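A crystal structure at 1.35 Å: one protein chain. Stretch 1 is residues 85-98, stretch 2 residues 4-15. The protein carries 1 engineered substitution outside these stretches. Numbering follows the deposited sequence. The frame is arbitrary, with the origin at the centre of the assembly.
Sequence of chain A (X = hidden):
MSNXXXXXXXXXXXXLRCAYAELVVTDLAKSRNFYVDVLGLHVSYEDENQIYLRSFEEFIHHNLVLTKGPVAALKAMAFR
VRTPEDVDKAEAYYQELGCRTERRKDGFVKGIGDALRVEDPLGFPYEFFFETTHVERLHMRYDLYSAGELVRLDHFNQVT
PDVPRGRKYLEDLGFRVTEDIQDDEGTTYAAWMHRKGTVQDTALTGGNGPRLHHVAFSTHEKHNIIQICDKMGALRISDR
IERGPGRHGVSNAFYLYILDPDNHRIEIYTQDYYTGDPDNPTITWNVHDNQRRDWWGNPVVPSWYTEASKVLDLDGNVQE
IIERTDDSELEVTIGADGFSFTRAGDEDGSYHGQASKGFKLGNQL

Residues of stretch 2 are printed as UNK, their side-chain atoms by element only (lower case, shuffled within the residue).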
# COMPACT_ATOMS: atom_id res chain seq x y z
N GLU A 85 -19.34 23.00 -30.15
CA GLU A 85 -20.49 23.90 -30.03
C GLU A 85 -20.68 24.41 -28.59
O GLU A 85 -21.25 25.47 -28.37
CB GLU A 85 -21.74 23.16 -30.52
CG GLU A 85 -21.75 22.87 -32.03
CD GLU A 85 -20.90 21.68 -32.51
OE1 GLU A 85 -20.66 21.64 -33.75
OE2 GLU A 85 -20.48 20.80 -31.72
N ASP A 86 -20.16 23.67 -27.61
CA ASP A 86 -20.21 24.13 -26.23
C ASP A 86 -19.31 25.34 -25.98
O ASP A 86 -19.55 26.09 -25.03
CB ASP A 86 -19.88 23.01 -25.24
CG ASP A 86 -21.01 22.02 -25.11
OD1 ASP A 86 -22.07 22.43 -24.58
OD2 ASP A 86 -20.84 20.85 -25.51
N VAL A 87 -18.30 25.55 -26.82
CA VAL A 87 -17.51 26.79 -26.69
C VAL A 87 -18.36 28.00 -27.10
O VAL A 87 -18.34 29.03 -26.40
CB VAL A 87 -16.17 26.71 -27.46
CG1 VAL A 87 -15.34 27.96 -27.25
CG2 VAL A 87 -15.39 25.46 -27.03
N ASP A 88 -19.14 27.86 -28.17
CA ASP A 88 -20.13 28.88 -28.54
C ASP A 88 -21.15 29.09 -27.41
O ASP A 88 -21.49 30.23 -27.10
CB ASP A 88 -20.90 28.50 -29.81
CG ASP A 88 -20.02 28.40 -31.02
OD1 ASP A 88 -19.12 29.24 -31.17
OD2 ASP A 88 -20.29 27.50 -31.85
N LYS A 89 -21.63 28.01 -26.81
CA LYS A 89 -22.57 28.15 -25.69
C LYS A 89 -21.94 28.91 -24.54
O LYS A 89 -22.58 29.76 -23.92
CB LYS A 89 -23.11 26.81 -25.22
CG LYS A 89 -24.04 26.18 -26.25
CD LYS A 89 -24.23 24.69 -26.07
CE LYS A 89 -25.21 24.39 -24.97
NZ LYS A 89 -26.36 23.62 -25.54
N ALA A 90 -20.68 28.62 -24.24
CA ALA A 90 -19.99 29.32 -23.15
C ALA A 90 -19.87 30.82 -23.44
O ALA A 90 -20.09 31.67 -22.56
CB ALA A 90 -18.62 28.71 -22.89
N GLU A 91 -19.57 31.17 -24.68
CA GLU A 91 -19.45 32.57 -25.05
C GLU A 91 -20.78 33.30 -24.87
O GLU A 91 -20.83 34.36 -24.28
CB GLU A 91 -18.95 32.69 -26.49
CG GLU A 91 -18.64 34.10 -26.94
CD GLU A 91 -17.94 34.11 -28.29
OE1 GLU A 91 -18.31 33.30 -29.16
OE2 GLU A 91 -17.03 34.93 -28.48
N ALA A 92 -21.87 32.71 -25.37
CA ALA A 92 -23.21 33.30 -25.24
C ALA A 92 -23.64 33.42 -23.78
O ALA A 92 -24.25 34.41 -23.38
CB ALA A 92 -24.24 32.47 -26.01
N TYR A 93 -23.30 32.42 -22.99
CA TYR A 93 -23.67 32.39 -21.58
C TYR A 93 -22.99 33.52 -20.81
O TYR A 93 -23.65 34.30 -20.10
CB TYR A 93 -23.29 31.03 -21.00
CG TYR A 93 -23.83 30.72 -19.63
CD1 TYR A 93 -25.06 30.09 -19.48
CD2 TYR A 93 -23.07 30.96 -18.48
CE1 TYR A 93 -25.55 29.74 -18.23
CE2 TYR A 93 -23.57 30.64 -17.22
CZ TYR A 93 -24.79 30.01 -17.11
OH TYR A 93 -25.29 29.65 -15.87
N TYR A 94 -21.68 33.66 -20.98
CA TYR A 94 -20.95 34.68 -20.27
C TYR A 94 -21.22 36.10 -20.80
O TYR A 94 -21.19 37.05 -20.04
CB TYR A 94 -19.45 34.37 -20.23
CG TYR A 94 -19.14 33.33 -19.15
CD1 TYR A 94 -19.02 33.72 -17.82
CD2 TYR A 94 -19.07 31.97 -19.44
CE1 TYR A 94 -18.77 32.79 -16.83
CE2 TYR A 94 -18.83 31.04 -18.46
CZ TYR A 94 -18.67 31.45 -17.16
OH TYR A 94 -18.42 30.49 -16.21
N GLN A 95 -21.53 36.22 -22.10
CA GLN A 95 -21.96 37.51 -22.63
C GLN A 95 -23.30 37.92 -22.02
O GLN A 95 -23.48 39.08 -21.66
CB GLN A 95 -21.99 37.48 -24.16
CG GLN A 95 -20.57 37.55 -24.70
CD GLN A 95 -20.48 37.41 -26.21
OE1 GLN A 95 -21.40 36.91 -26.88
NE2 GLN A 95 -19.35 37.84 -26.76
N GLU A 96 -24.20 36.96 -21.83
CA GLU A 96 -25.46 37.27 -21.16
C GLU A 96 -25.27 37.69 -19.70
O GLU A 96 -25.99 38.56 -19.21
CB GLU A 96 -26.46 36.13 -21.27
CG GLU A 96 -27.83 36.55 -20.74
CD GLU A 96 -28.91 35.52 -20.90
OE1 GLU A 96 -28.76 34.60 -21.74
OE2 GLU A 96 -29.93 35.65 -20.17
N LEU A 97 -24.29 37.08 -19.01
CA LEU A 97 -23.90 37.52 -17.67
C LEU A 97 -23.19 38.87 -17.60
O LEU A 97 -22.91 39.37 -16.50
CB LEU A 97 -23.01 36.48 -17.00
CG LEU A 97 -23.66 35.13 -16.65
CD1 LEU A 97 -22.60 34.12 -16.22
CD2 LEU A 97 -24.73 35.32 -15.59
N GLY A 98 -22.85 39.45 -18.74
CA GLY A 98 -22.17 40.74 -18.79
C GLY A 98 -20.70 40.67 -18.48
O GLY A 98 -20.10 41.67 -18.04
N UNK A 4 -27.18 38.86 -6.14
CA UNK A 4 -27.39 37.53 -6.80
C UNK A 4 -26.95 37.62 -8.26
O UNK A 4 -27.24 38.59 -8.96
c UNK A 4 -29.13 35.68 -7.19
c UNK A 4 -30.57 35.48 -7.66
o UNK A 4 -30.98 36.11 -8.66
c UNK A 4 -28.86 37.10 -6.71
o UNK A 4 -31.28 34.67 -7.04
N UNK A 5 -26.23 36.60 -8.71
CA UNK A 5 -25.85 36.47 -10.11
C UNK A 5 -27.03 35.82 -10.83
O UNK A 5 -27.45 34.73 -10.47
c UNK A 5 -24.55 35.64 -10.26
c UNK A 5 -23.39 36.34 -9.51
c UNK A 5 -24.24 35.42 -11.74
c UNK A 5 -22.20 35.48 -9.17
N UNK A 6 -27.59 36.48 -11.87
CA UNK A 6 -28.79 35.92 -12.47
C UNK A 6 -28.50 34.67 -13.29
O UNK A 6 -27.39 34.49 -13.79
c UNK A 6 -27.21 37.76 -12.50
c UNK A 6 -28.07 37.80 -13.74
c UNK A 6 -29.30 37.04 -13.38
N UNK A 7 -29.51 33.81 -13.41
CA UNK A 7 -29.43 32.64 -14.29
C UNK A 7 -29.72 33.08 -15.72
O UNK A 7 -30.83 33.55 -16.01
c UNK A 7 -31.42 29.30 -14.22
c UNK A 7 -30.45 31.59 -13.86
c UNK A 7 -31.53 28.17 -15.22
c UNK A 7 -30.42 30.33 -14.70
n UNK A 7 -32.39 27.05 -14.75
N UNK A 8 -28.76 32.89 -16.64
CA UNK A 8 -29.03 33.25 -18.03
C UNK A 8 -30.19 32.49 -18.66
O UNK A 8 -30.48 31.35 -18.26
c UNK A 8 -27.72 32.95 -18.75
c UNK A 8 -27.35 32.48 -16.45
c UNK A 8 -26.68 33.05 -17.67
N UNK A 9 -30.83 33.09 -19.65
CA UNK A 9 -31.71 32.33 -20.53
C UNK A 9 -30.89 31.36 -21.41
O UNK A 9 -31.30 30.24 -21.65
c UNK A 9 -33.42 32.48 -22.40
c UNK A 9 -33.51 34.05 -20.46
c UNK A 9 -32.60 33.26 -21.38
N UNK A 10 -29.73 31.81 -21.87
CA UNK A 10 -28.86 30.99 -22.72
C UNK A 10 -28.44 29.71 -21.98
O UNK A 10 -28.14 29.77 -20.80
c UNK A 10 -27.64 31.80 -23.09
N UNK A 11 -28.39 28.56 -22.68
CA UNK A 11 -28.02 27.32 -21.98
C UNK A 11 -26.55 27.29 -21.56
O UNK A 11 -25.69 27.81 -22.26
c UNK A 11 -28.05 26.94 -24.33
c UNK A 11 -28.69 28.29 -24.10
c UNK A 11 -28.27 26.24 -23.03
N UNK A 12 -26.27 26.66 -20.43
CA UNK A 12 -24.88 26.51 -19.98
C UNK A 12 -24.13 25.58 -20.95
O UNK A 12 -24.72 24.62 -21.48
c UNK A 12 -24.82 25.95 -18.56
N UNK A 13 -22.83 25.83 -21.13
CA UNK A 13 -22.01 24.85 -21.83
C UNK A 13 -21.94 23.57 -21.01
O UNK A 13 -21.97 23.63 -19.79
c UNK A 13 -22.02 26.94 -20.60
c UNK A 13 -20.62 26.38 -20.63
c UNK A 13 -20.62 25.52 -21.85
N UNK A 14 -21.88 22.43 -21.69
CA UNK A 14 -21.73 21.13 -21.06
C UNK A 14 -20.27 20.96 -20.71
O UNK A 14 -19.44 20.62 -21.57
o UNK A 14 -21.53 18.52 -20.30
c UNK A 14 -22.22 20.02 -22.00
o UNK A 14 -22.65 17.66 -22.00
c UNK A 14 -22.14 18.64 -21.39
N UNK A 15 -19.96 21.15 -19.43
CA UNK A 15 -18.60 21.05 -18.94
C UNK A 15 -18.31 19.59 -18.57
O UNK A 15 -19.06 18.97 -17.80
c UNK A 15 -18.91 24.34 -16.95
c UNK A 15 -17.03 21.71 -17.08
c UNK A 15 -18.56 23.44 -18.13
c UNK A 15 -18.38 21.96 -17.73
O HOH W 1 -25.35 29.50 -24.34

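Position 4 has five side-chain atoms, three carbons with two oxygens on the third. It touches nothing on stretch 1. It is Glu4.

Position 5 has four carbons, forked at the first, with one arm two carbons long. A carbon of the short arm lies 3.9 Å from Leu97 CD2. This is Ile5, and that carbon is CG2.

Position 6 has three carbons closing a ring onto the backbone nitrogen, so it is Pro6. Its backbone O lies 3.3 Å from Leu97 CD2.

Position 7 has four carbons in a row ending in nitrogen. The chain is extended, its CA-to-CB bond points away from the helix, and it makes no contact with stretch 1. It is Lys7.

Position 8 is another three-carbon ring closed onto N. One ring carbon sits over a face of Tyr93, 3.5 Å from Tyr93 CE1, and also 3.6 Å from Leu97 CD2. The residue is Pro8 and the carbon is CG. It makes a CH-pi contact, 3.6 Å from the ring centroid of Tyr93.

Position 9 has one carbon carrying two more. Its CA-to-CB bond points away overall, although its CB is 3.8 Å from Glu96 OE2. It is Val9. Its N donates a hydrogen bond to Glu96 OE2 at 2.8 Å.

Position 10 has a single carbon, 3.3 Å from Glu96 OE1. It is Ala10. Its N donates to Glu96 OE1 at 3.0 Å, and its O lies at the edge of the Tyr93 ring.

Position 11 is again a three-carbon ring onto N, one carbon of which is 3.9 Å from Lys89 CE. It is Pro11. A water donates to both Pro11 O and Lys89 O, bridging the two backbones.

Position 12 has one carbon, a CB 3.9 Å from Tyr93 CE1. It is Ala12.

Position 13 has three carbons in a ring onto N. One packs 3.8 Å from Ala90 CB, while CB is 3.4 Å from Asp86 O. It is Pro13.

Position 14 has two carbons, the second carrying two oxygens. Its end leads away from the helix. It is Asp14, and both carboxylate oxygens are hydrogen-bonded elsewhere in the structure. Its N donates to Asp86 OD1 at 2.9 Å, nearly straight at 176°.

Position 15 has four carbons, forked at the first, with one two-carbon arm. It makes no contact with stretch 1. It is Ile15.

The segment runs against the helix, almost all of it without regular structure. Helix carboxylates take three of its amide hydrogens: Glu96 two neighbouring ones, Asp86 the third. Proline has no amide hydrogen to give; Pro8 packs against Tyr93 and Leu97, Pro13 against Ala90. Tyr93 lies between these polar anchors.

Stretch 2, residues 4-15: EIPKPVAPAPDI
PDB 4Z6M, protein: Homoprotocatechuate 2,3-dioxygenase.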